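Local structure of probable endoglucanase (Gluconacetobacter xylinus, 1WZZ) at residues D17-Q22 against A59-L64; I111-G116 against V173-L178; V241-Y246 against Y325-E330; V294-G299 against E305-D310. The protein hydrolyses internal beta-1,4-glucosidic linkages of cellulose and carboxymethyl-cellulose as a secreted family 8 glycoside hydrolase, and is required for cellulose biosynthesis. One frame throughout, in Å; residues are numbered along the deposited sequence.

Interaction 1. Residues D17-Q22 against A59-L64; sequences DAVAQQ and ASAGDL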
# COMPACT_ATOMS: atom_id res chain seq x y z
N ASP A 17 -19.85 1.88 -12.01
CA ASP A 17 -18.82 1.88 -13.05
C ASP A 17 -17.72 2.92 -12.80
O ASP A 17 -16.89 3.20 -13.67
CB ASP A 17 -19.45 2.15 -14.41
CG ASP A 17 -19.95 3.56 -14.53
OD1 ASP A 17 -20.55 4.06 -13.55
OD2 ASP A 17 -19.75 4.18 -15.60
N ALA A 18 -17.71 3.51 -11.61
CA ALA A 18 -16.72 4.52 -11.29
C ALA A 18 -15.30 3.96 -11.37
O ALA A 18 -14.40 4.61 -11.88
CB ALA A 18 -16.98 5.11 -9.90
N VAL A 19 -15.09 2.76 -10.85
CA VAL A 19 -13.74 2.21 -10.93
C VAL A 19 -13.30 2.04 -12.39
O VAL A 19 -12.17 2.38 -12.76
CB VAL A 19 -13.67 0.86 -10.20
CG1 VAL A 19 -12.35 0.18 -10.51
CG2 VAL A 19 -13.81 1.09 -8.69
N ALA A 20 -14.18 1.51 -13.23
CA ALA A 20 -13.78 1.32 -14.61
C ALA A 20 -13.46 2.65 -15.28
O ALA A 20 -12.53 2.74 -16.09
CB ALA A 20 -14.89 0.60 -15.37
N GLN A 21 -14.21 3.69 -14.96
CA GLN A 21 -13.95 4.99 -15.58
C GLN A 21 -12.63 5.60 -15.16
O GLN A 21 -11.91 6.19 -15.97
CB GLN A 21 -15.10 5.94 -15.27
CG GLN A 21 -16.38 5.41 -15.86
CD GLN A 21 -17.51 6.36 -15.68
OE1 GLN A 21 -17.65 6.96 -14.62
NE2 GLN A 21 -18.35 6.49 -16.71
N GLN A 22 -12.31 5.47 -13.87
CA GLN A 22 -11.04 6.01 -13.39
C GLN A 22 -9.87 5.16 -13.89
O GLN A 22 -8.82 5.69 -14.22
CB GLN A 22 -11.04 6.11 -11.86
CG GLN A 22 -12.12 7.05 -11.36
CD GLN A 22 -12.01 8.45 -11.99
OE1 GLN A 22 -10.95 9.06 -12.01
NE2 GLN A 22 -13.14 8.94 -12.51
N ALA A 59 -7.89 -5.50 -12.52
CA ALA A 59 -8.75 -6.59 -12.06
C ALA A 59 -10.07 -6.01 -11.56
O ALA A 59 -11.15 -6.50 -11.89
CB ALA A 59 -8.05 -7.38 -10.94
N SER A 60 -9.98 -4.94 -10.79
CA SER A 60 -11.19 -4.31 -10.24
C SER A 60 -12.12 -3.73 -11.32
O SER A 60 -13.35 -3.70 -11.14
CB SER A 60 -10.80 -3.22 -9.24
OG SER A 60 -10.05 -3.78 -8.15
N ALA A 61 -11.53 -3.27 -12.42
CA ALA A 61 -12.29 -2.70 -13.53
C ALA A 61 -12.74 -3.76 -14.53
O ALA A 61 -13.48 -3.44 -15.47
CB ALA A 61 -11.44 -1.67 -14.27
N GLY A 62 -12.30 -5.01 -14.34
CA GLY A 62 -12.68 -6.06 -15.27
C GLY A 62 -11.92 -6.04 -16.59
O GLY A 62 -12.39 -6.59 -17.59
N ASP A 63 -10.75 -5.42 -16.59
CA ASP A 63 -9.94 -5.31 -17.80
C ASP A 63 -8.93 -6.46 -17.82
O ASP A 63 -7.79 -6.31 -17.38
CB ASP A 63 -9.23 -3.96 -17.80
CG ASP A 63 -8.45 -3.70 -19.06
OD1 ASP A 63 -8.31 -4.60 -19.92
OD2 ASP A 63 -7.97 -2.55 -19.19
N LEU A 64 -9.34 -7.60 -18.35
CA LEU A 64 -8.44 -8.76 -18.40
C LEU A 64 -7.23 -8.58 -19.31
O LEU A 64 -6.12 -8.98 -18.95
CB LEU A 64 -9.24 -10.00 -18.82
CG LEU A 64 -8.42 -11.29 -19.02
CD1 LEU A 64 -7.63 -11.67 -17.73
CD2 LEU A 64 -9.39 -12.41 -19.41
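Val-19 carries CG1 anti to its backbone N (chi1 169°), and this swings the methyl across to the last turn of helix 48-61, against Ser-60 and Ala-61. CG1 comes to 3.9 Å from CB of Ser-60 and 4.0 Å from the N of Ala-61. Ser-60 turns its methylene to the valine, while its torsion (chi1 -61°) puts OG beside its own backbone N, where the hydroxyl is hydrogen-bonded to the carbonyl O of Leu-56 one turn back. One residue on, the methyl of Ala-61 points into helix 18-30 and rests on backbone: its CB is 3.8 Å from CA of Ala-20, with the two CB atoms 4.3 Å apart. Small side chains let the main chains come very near, the CA atoms of Ala-20 and Ala-61 being 4.4 Å apart. Gly-62 then ends helix 48-61 in a Schellman motif, its positive phi of 77° turning the chain away from this surface. The following residue, Asp-63, forms a salt bridge to Arg-27 and a hydrogen bond to Trp-23, both on helix 18-30, and caps the helix that starts after it. Ile-326 of helix 315-331 packs on both Val-19 and Ser-60. The first turn of helix 18-30 is thus seated on the end of helix 48-61 by methyl and methylene groups packed on each other and on backbone; Asp-63, just past the helix end, adds directional bonds to helix 18-30, while the serine hydroxyl is satisfied within its own helix.

Interaction 2. Residues I111-G116 against V173-L178; sequences IALALG and VMPSLL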
# COMPACT_ATOMS: atom_id res chain seq x y z
N ILE A 111 0.53 -7.09 -5.59
CA ILE A 111 0.49 -8.00 -6.73
C ILE A 111 -0.30 -9.25 -6.36
O ILE A 111 -1.14 -9.71 -7.14
CB ILE A 111 1.93 -8.35 -7.18
CG1 ILE A 111 2.55 -7.10 -7.80
CG2 ILE A 111 1.90 -9.50 -8.19
CD1 ILE A 111 4.07 -7.24 -8.10
N ALA A 112 -0.03 -9.81 -5.18
CA ALA A 112 -0.78 -11.00 -4.74
C ALA A 112 -2.27 -10.68 -4.59
O ALA A 112 -3.13 -11.49 -4.93
CB ALA A 112 -0.24 -11.53 -3.41
N LEU A 113 -2.59 -9.51 -4.02
CA LEU A 113 -3.98 -9.11 -3.87
C LEU A 113 -4.64 -9.10 -5.25
O LEU A 113 -5.72 -9.69 -5.44
CB LEU A 113 -4.08 -7.71 -3.27
CG LEU A 113 -5.51 -7.17 -3.17
CD1 LEU A 113 -6.40 -8.04 -2.26
CD2 LEU A 113 -5.41 -5.78 -2.62
N ALA A 114 -3.99 -8.43 -6.20
CA ALA A 114 -4.52 -8.31 -7.57
C ALA A 114 -4.75 -9.68 -8.20
O ALA A 114 -5.76 -9.91 -8.85
CB ALA A 114 -3.56 -7.48 -8.44
N LEU A 115 -3.79 -10.58 -8.01
CA LEU A 115 -3.94 -11.93 -8.59
C LEU A 115 -5.10 -12.71 -7.97
O LEU A 115 -5.83 -13.41 -8.69
CB LEU A 115 -2.62 -12.69 -8.43
CG LEU A 115 -1.51 -12.26 -9.42
CD1 LEU A 115 -0.12 -12.70 -8.90
CD2 LEU A 115 -1.77 -12.88 -10.83
N GLY A 116 -5.28 -12.62 -6.66
CA GLY A 116 -6.41 -13.30 -6.05
C GLY A 116 -7.70 -12.68 -6.58
O GLY A 116 -8.64 -13.41 -6.88
N VAL A 173 -0.95 -4.08 3.78
CA VAL A 173 -2.01 -3.95 2.77
C VAL A 173 -3.15 -4.86 3.29
O VAL A 173 -3.27 -6.03 2.92
CB VAL A 173 -1.46 -4.38 1.39
CG1 VAL A 173 -2.56 -4.26 0.31
CG2 VAL A 173 -0.24 -3.52 1.03
N MSE A 174 -3.94 -4.32 4.23
CA MSE A 174 -5.02 -5.06 4.91
C MSE A 174 -5.88 -6.05 4.14
O MSE A 174 -6.02 -7.21 4.55
CB MSE A 174 -5.95 -4.09 5.61
CG MSE A 174 -5.38 -3.53 6.86
SE MSE A 174 -4.92 -5.01 7.94
CE MSE A 174 -3.01 -4.93 7.76
N PRO A 175 -6.55 -5.60 3.07
CA PRO A 175 -7.37 -6.52 2.28
C PRO A 175 -6.54 -7.69 1.76
O PRO A 175 -7.06 -8.78 1.56
CB PRO A 175 -7.89 -5.66 1.13
CG PRO A 175 -6.94 -4.50 1.07
CD PRO A 175 -6.67 -4.22 2.54
N SER A 176 -5.26 -7.44 1.47
CA SER A 176 -4.41 -8.53 0.98
C SER A 176 -4.11 -9.54 2.09
O SER A 176 -4.03 -10.76 1.82
CB SER A 176 -3.10 -7.97 0.40
OG SER A 176 -2.45 -8.98 -0.39
N LEU A 177 -3.92 -9.07 3.32
CA LEU A 177 -3.67 -10.02 4.43
C LEU A 177 -4.92 -10.89 4.65
O LEU A 177 -4.82 -12.09 4.94
CB LEU A 177 -3.31 -9.28 5.72
CG LEU A 177 -2.08 -8.38 5.65
CD1 LEU A 177 -1.85 -7.74 7.03
CD2 LEU A 177 -0.88 -9.18 5.21
N LEU A 178 -6.10 -10.29 4.50
CA LEU A 178 -7.33 -11.06 4.67
C LEU A 178 -7.43 -12.09 3.54
O LEU A 178 -7.77 -13.25 3.80
CB LEU A 178 -8.55 -10.13 4.64
CG LEU A 178 -8.82 -9.24 5.87
CD1 LEU A 178 -10.01 -8.30 5.56
CD2 LEU A 178 -9.14 -10.09 7.10
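Leu-113 lies against the first turn of helix 174-184 and meets it with three of its carbons. CB sits 3.5 Å from OG of Ser-176, a packing contact to a hydroxyl that is engaged by other groups. With CG anti to the backbone N (chi1 176°), the leucine reaches along the turn: CD1 lies 3.8 Å from CA of Ser-176 and 3.9 Å from the carbonyl O of Pro-175. The leucine lies aslant the proline ring, its other methyl, CD2, 4.2 Å from CG of Pro-175, and CD2 also approaches Val-173, whose CG1 is 4.4 Å away. The backbones are close here, with 4.9 Å between the CA atoms of Leu-113 and Ser-176.

The next shell fixes these groups. OG of Ser-176, turned toward helix 105-122 by a chi1 of -165°, is hydrogen-bonded to the carbonyl O of Leu-109 and to OH of Tyr-135, so one buried hydroxyl joins three helices. A second polar tie runs from the carbonyl O of Leu-113 to the side-chain amide of Gln-179. Val-173, in the N-cap position of helix 174-184, places the contact beside the probable catalytic centre: its side chain is about 4 Å from that of Asp-106, the predicted nucleophile, at the nearest atoms.

All touching residues are buried in the (alpha/alpha)6 barrel. Leu-56 of helix 48-61 packs on Leu-113, Ile-134 and Tyr-135 of helix 125-142 touch the adjoining Ala-112, and from helix 240-247 Tyr-244 meets Val-173 while Trp-247 meets Pro-175.

Interaction 3. Residues V241-Y246 against Y325-E330; sequences VPLYFY and YIARAE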
# COMPACT_ATOMS: atom_id res chain seq x y z
N VAL A 241 -2.31 4.05 5.70
CA VAL A 241 -2.73 3.28 6.87
C VAL A 241 -4.23 3.39 7.18
O VAL A 241 -4.93 2.38 7.26
CB VAL A 241 -1.87 3.66 8.11
CG1 VAL A 241 -2.43 2.99 9.38
CG2 VAL A 241 -0.43 3.21 7.87
N PRO A 242 -4.78 4.62 7.31
CA PRO A 242 -6.22 4.69 7.59
C PRO A 242 -7.06 4.08 6.48
O PRO A 242 -8.09 3.46 6.75
CB PRO A 242 -6.49 6.21 7.75
CG PRO A 242 -5.34 6.86 7.05
CD PRO A 242 -4.16 5.95 7.36
N LEU A 243 -6.58 4.21 5.24
CA LEU A 243 -7.29 3.64 4.12
C LEU A 243 -7.34 2.11 4.17
O LEU A 243 -8.40 1.51 4.07
CB LEU A 243 -6.64 4.07 2.80
CG LEU A 243 -7.40 3.52 1.58
CD1 LEU A 243 -8.78 4.14 1.53
CD2 LEU A 243 -6.61 3.82 0.32
N TYR A 244 -6.20 1.46 4.33
CA TYR A 244 -6.20 0.00 4.32
C TYR A 244 -7.01 -0.60 5.47
O TYR A 244 -7.71 -1.60 5.31
CB TYR A 244 -4.77 -0.52 4.36
CG TYR A 244 -4.00 -0.42 3.06
CD1 TYR A 244 -2.67 -0.00 3.06
CD2 TYR A 244 -4.57 -0.79 1.85
CE1 TYR A 244 -1.92 0.06 1.88
CE2 TYR A 244 -3.81 -0.74 0.64
CZ TYR A 244 -2.50 -0.31 0.68
OH TYR A 244 -1.77 -0.27 -0.47
N PHE A 245 -6.92 0.01 6.65
CA PHE A 245 -7.66 -0.51 7.78
C PHE A 245 -9.16 -0.22 7.65
O PHE A 245 -9.98 -1.05 8.05
CB PHE A 245 -7.01 -0.01 9.09
CG PHE A 245 -5.75 -0.76 9.43
CD1 PHE A 245 -4.55 -0.50 8.76
CD2 PHE A 245 -5.78 -1.81 10.36
CE1 PHE A 245 -3.41 -1.27 8.99
CE2 PHE A 245 -4.63 -2.60 10.60
CZ PHE A 245 -3.45 -2.32 9.91
N TYR A 246 -9.54 0.93 7.07
CA TYR A 246 -10.95 1.21 6.82
C TYR A 246 -11.50 0.16 5.84
O TYR A 246 -12.55 -0.44 6.06
CB TYR A 246 -11.11 2.63 6.21
CG TYR A 246 -12.20 2.77 5.13
CD1 TYR A 246 -11.88 2.69 3.77
CD2 TYR A 246 -13.54 2.98 5.48
CE1 TYR A 246 -12.86 2.80 2.78
CE2 TYR A 246 -14.54 3.09 4.47
CZ TYR A 246 -14.18 3.00 3.13
OH TYR A 246 -15.14 3.08 2.13
N TYR A 325 -10.98 4.58 -4.71
CA TYR A 325 -12.18 4.13 -5.42
C TYR A 325 -12.36 2.62 -5.24
O TYR A 325 -13.49 2.14 -5.08
CB TYR A 325 -12.07 4.45 -6.92
CG TYR A 325 -12.51 5.85 -7.29
CD1 TYR A 325 -13.79 6.10 -7.80
CD2 TYR A 325 -11.63 6.92 -7.17
CE1 TYR A 325 -14.17 7.39 -8.18
CE2 TYR A 325 -12.01 8.22 -7.54
CZ TYR A 325 -13.27 8.44 -8.04
OH TYR A 325 -13.61 9.73 -8.41
N ILE A 326 -11.26 1.87 -5.24
CA ILE A 326 -11.36 0.41 -5.07
C ILE A 326 -11.85 0.10 -3.65
O ILE A 326 -12.74 -0.73 -3.46
CB ILE A 326 -9.99 -0.29 -5.25
CG1 ILE A 326 -9.34 0.12 -6.58
CG2 ILE A 326 -10.18 -1.84 -5.14
CD1 ILE A 326 -10.18 -0.16 -7.77
N ALA A 327 -11.26 0.77 -2.66
CA ALA A 327 -11.63 0.54 -1.27
C ALA A 327 -13.09 0.82 -1.06
O ALA A 327 -13.78 0.06 -0.41
CB ALA A 327 -10.79 1.45 -0.34
N ARG A 328 -13.56 1.94 -1.61
CA ARG A 328 -14.96 2.30 -1.45
C ARG A 328 -15.86 1.27 -2.11
O ARG A 328 -16.85 0.86 -1.53
CB ARG A 328 -15.21 3.69 -2.03
CG ARG A 328 -16.63 4.19 -1.84
CD ARG A 328 -16.83 5.55 -2.52
NE ARG A 328 -16.65 5.45 -3.97
CZ ARG A 328 -16.95 6.41 -4.84
NH1 ARG A 328 -16.74 6.24 -6.14
NH2 ARG A 328 -17.48 7.55 -4.40
N ALA A 329 -15.50 0.84 -3.32
CA ALA A 329 -16.32 -0.14 -4.05
C ALA A 329 -16.41 -1.45 -3.27
O ALA A 329 -17.47 -2.09 -3.24
CB ALA A 329 -15.74 -0.38 -5.42
N GLU A 330 -15.32 -1.86 -2.64
CA GLU A 330 -15.33 -3.11 -1.88
C GLU A 330 -15.85 -3.02 -0.45
O GLU A 330 -16.61 -3.89 -0.01
CB GLU A 330 -13.92 -3.71 -1.82
CG GLU A 330 -13.34 -4.16 -3.16
CD GLU A 330 -12.09 -5.00 -3.00
OE1 GLU A 330 -11.49 -5.42 -4.03
OE2 GLU A 330 -11.71 -5.28 -1.85
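Ala-327, Tyr-246 and Leu-243 account for most of the surface buried between helices 240-247 and 315-331. The methyl of Ala-327 points toward the partner helix and is held between two side chains from successive turns. On one of them, Leu-243, CG is anti to the backbone N (chi1 -178°); this brings CD1 to 3.8 Å from CB of Ala-327. The other is Tyr-246, which offers the edge of its ring, not a face: CE1 lies 4.0 Å from the same CB, and the methyl is near the ring plane. The chi1 of Tyr-246, 142°, falls well off a staggered value, and with it the ring stretches over to helix 315-331, where OH rests 3.7 Å from CA of Arg-328. The aliphatic start of Arg-328 borders this hydroxyl, while the guanidinium goes off to pack by Leu-306.

The two short segments run nearly parallel, at 23°, with axes 10.2 Å apart, inside the (alpha/alpha)6 barrel. Leu-243 also packs on Leu-323 and Val-324, continuing the seam toward the start of helix 315-331. Glu-330 adds polar links: OE2 accepts a hydrogen bond from NE1 of Trp-247, between the same two helices, and OE1 pairs with Arg-117 in a salt bridge that ties helix 315-331 to helix 105-122.

Chemically the seam is one methyl clasped by a leucine methyl and an aromatic edge, with the tyrosine OH set against the backbone of Arg-328. Such a mainly apolar contact is weakly directional; the Trp-247 to Glu-330 bond supplies a directional link beside it.

Interaction 4. Residues V294-G299 against E305-D310; sequences VAECTG and ELPTLD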
# COMPACT_ATOMS: atom_id res chain seq x y z
N VAL A 294 -8.51 9.87 0.53
CA VAL A 294 -8.39 9.07 1.74
C VAL A 294 -9.16 9.68 2.91
O VAL A 294 -9.90 8.98 3.62
CB VAL A 294 -6.91 8.90 2.15
CG1 VAL A 294 -6.80 8.22 3.53
CG2 VAL A 294 -6.19 8.06 1.09
N ALA A 295 -9.00 10.99 3.09
CA ALA A 295 -9.69 11.68 4.17
C ALA A 295 -11.20 11.57 4.07
O ALA A 295 -11.89 11.39 5.08
CB ALA A 295 -9.26 13.16 4.18
N GLU A 296 -11.72 11.66 2.85
CA GLU A 296 -13.16 11.56 2.66
C GLU A 296 -13.71 10.21 3.10
O GLU A 296 -14.87 10.12 3.51
CB GLU A 296 -13.52 11.89 1.20
CG GLU A 296 -13.32 13.38 0.89
CD GLU A 296 -13.44 13.77 -0.57
OE1 GLU A 296 -13.59 14.98 -0.85
OE2 GLU A 296 -13.34 12.90 -1.45
N CYS A 297 -12.90 9.16 3.04
CA CYS A 297 -13.39 7.84 3.45
C CYS A 297 -13.15 7.56 4.91
O CYS A 297 -13.68 6.59 5.46
CB CYS A 297 -12.71 6.74 2.64
SG CYS A 297 -13.22 6.71 0.94
N THR A 298 -12.34 8.41 5.54
CA THR A 298 -11.98 8.18 6.94
C THR A 298 -12.21 9.30 7.93
O THR A 298 -11.38 9.54 8.81
CB THR A 298 -10.50 7.71 7.05
OG1 THR A 298 -9.62 8.66 6.45
CG2 THR A 298 -10.31 6.35 6.34
N GLY A 299 -13.34 9.99 7.80
CA GLY A 299 -13.65 11.01 8.78
C GLY A 299 -13.83 12.44 8.34
O GLY A 299 -14.47 13.22 9.05
N GLU A 305 -17.97 13.23 -2.74
CA GLU A 305 -17.66 13.38 -4.17
C GLU A 305 -16.15 13.29 -4.36
O GLU A 305 -15.45 14.29 -4.27
CB GLU A 305 -18.16 14.74 -4.65
CG GLU A 305 -17.77 15.04 -6.08
CD GLU A 305 -17.93 13.82 -6.97
OE1 GLU A 305 -19.07 13.30 -7.05
OE2 GLU A 305 -16.93 13.38 -7.58
N LEU A 306 -15.64 12.09 -4.60
CA LEU A 306 -14.21 11.91 -4.71
C LEU A 306 -13.52 12.64 -5.84
O LEU A 306 -14.13 12.95 -6.87
CB LEU A 306 -13.88 10.42 -4.86
CG LEU A 306 -14.23 9.45 -3.73
CD1 LEU A 306 -13.87 8.01 -4.17
CD2 LEU A 306 -13.46 9.82 -2.47
N PRO A 307 -12.22 12.94 -5.67
CA PRO A 307 -11.46 13.62 -6.72
C PRO A 307 -11.44 12.61 -7.89
O PRO A 307 -11.64 11.41 -7.66
CB PRO A 307 -10.06 13.76 -6.13
CG PRO A 307 -10.31 13.78 -4.64
CD PRO A 307 -11.42 12.80 -4.43
N THR A 308 -11.24 13.10 -9.11
CA THR A 308 -11.15 12.24 -10.29
C THR A 308 -9.77 12.35 -10.92
O THR A 308 -9.04 13.37 -10.77
CB THR A 308 -12.26 12.57 -11.34
OG1 THR A 308 -12.17 13.95 -11.70
CG2 THR A 308 -13.64 12.26 -10.76
N LEU A 309 -9.36 11.31 -11.64
CA LEU A 309 -8.02 11.26 -12.19
C LEU A 309 -7.70 12.23 -13.32
O LEU A 309 -6.53 12.48 -13.60
CB LEU A 309 -7.69 9.80 -12.61
CG LEU A 309 -7.03 8.97 -11.51
CD1 LEU A 309 -7.97 8.79 -10.33
CD2 LEU A 309 -6.60 7.61 -12.06
N ASP A 310 -8.73 12.76 -13.98
CA ASP A 310 -8.45 13.71 -15.03
C ASP A 310 -7.87 15.01 -14.44
O ASP A 310 -7.32 15.83 -15.18
CB ASP A 310 -9.72 13.99 -15.86
CG ASP A 310 -10.94 14.28 -15.02
OD1 ASP A 310 -11.29 13.46 -14.15
OD2 ASP A 310 -11.58 15.33 -15.26
O HOH W 1 -13.47 15.60 -3.32
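Glu-296, near the end of helix 289-297, reaches over to Leu-306 and Pro-307 in the loop that leads to helix 315-331, one of the connections between consecutive helices of the (alpha/alpha)6 barrel. In sequence order, Val-294 comes first; it points away from the loop, packing on Val-324. Glu-296 carries the contact. Stretched out past CG, it runs counter to the leucine side chain, so that OE2 packs against carbons of the loop: 3.2 Å from CD2 of Leu-306, a tight approach, and 3.5 Å from CD of Pro-307. A water donates short hydrogen bonds to OE1 of Glu-296, at 2.5 Å, and to the carbonyl O of Glu-305, at 2.6 Å. It thereby bridges a carbonyl and a carboxylate that, if ionised, would both be acceptors.

Cys-297 packs on Tyr-246 of helix 240-247 and Val-324 of helix 315-331. At Thr-298 the side chain folds back on the last turn, OG1 donating to the carbonyl O of Val-294 at 2.9 Å from above the carbonyl plane. Gly-299 follows with a phi of 120°, and its carbonyl O is bonded by Asn-264. Farther along the loop comes a second hydroxyl bond: OG1 of Thr-308 donates to OD1 of Asp-310 at 2.6 Å, on the syn side but tilted 33° out of the carboxylate plane.

The four contacts belong to one (alpha/alpha)6 barrel, and interactions 1, 2 and 3 follow in series along the chain, while interaction 4 is nested within the loop closed by interaction 3. Helix 315-331 links interactions 1, 3 and 4: Gln-22 packs on Tyr-325, whose OH is probably hydrogen-bonded to the carbonyl O of Pro-307. Helix 240-247 links interactions 2 and 3, with centres about 12 Å apart, where Met-174 touches Tyr-244 and Phe-245. Interactions 1 and 2, about 17 Å apart between centres, meet through Ala-59 against the carbonyl of Ala-114. Interactions 2 and 4 do not touch. Helices 18-30 and 315-331, near the two termini, thus pack together.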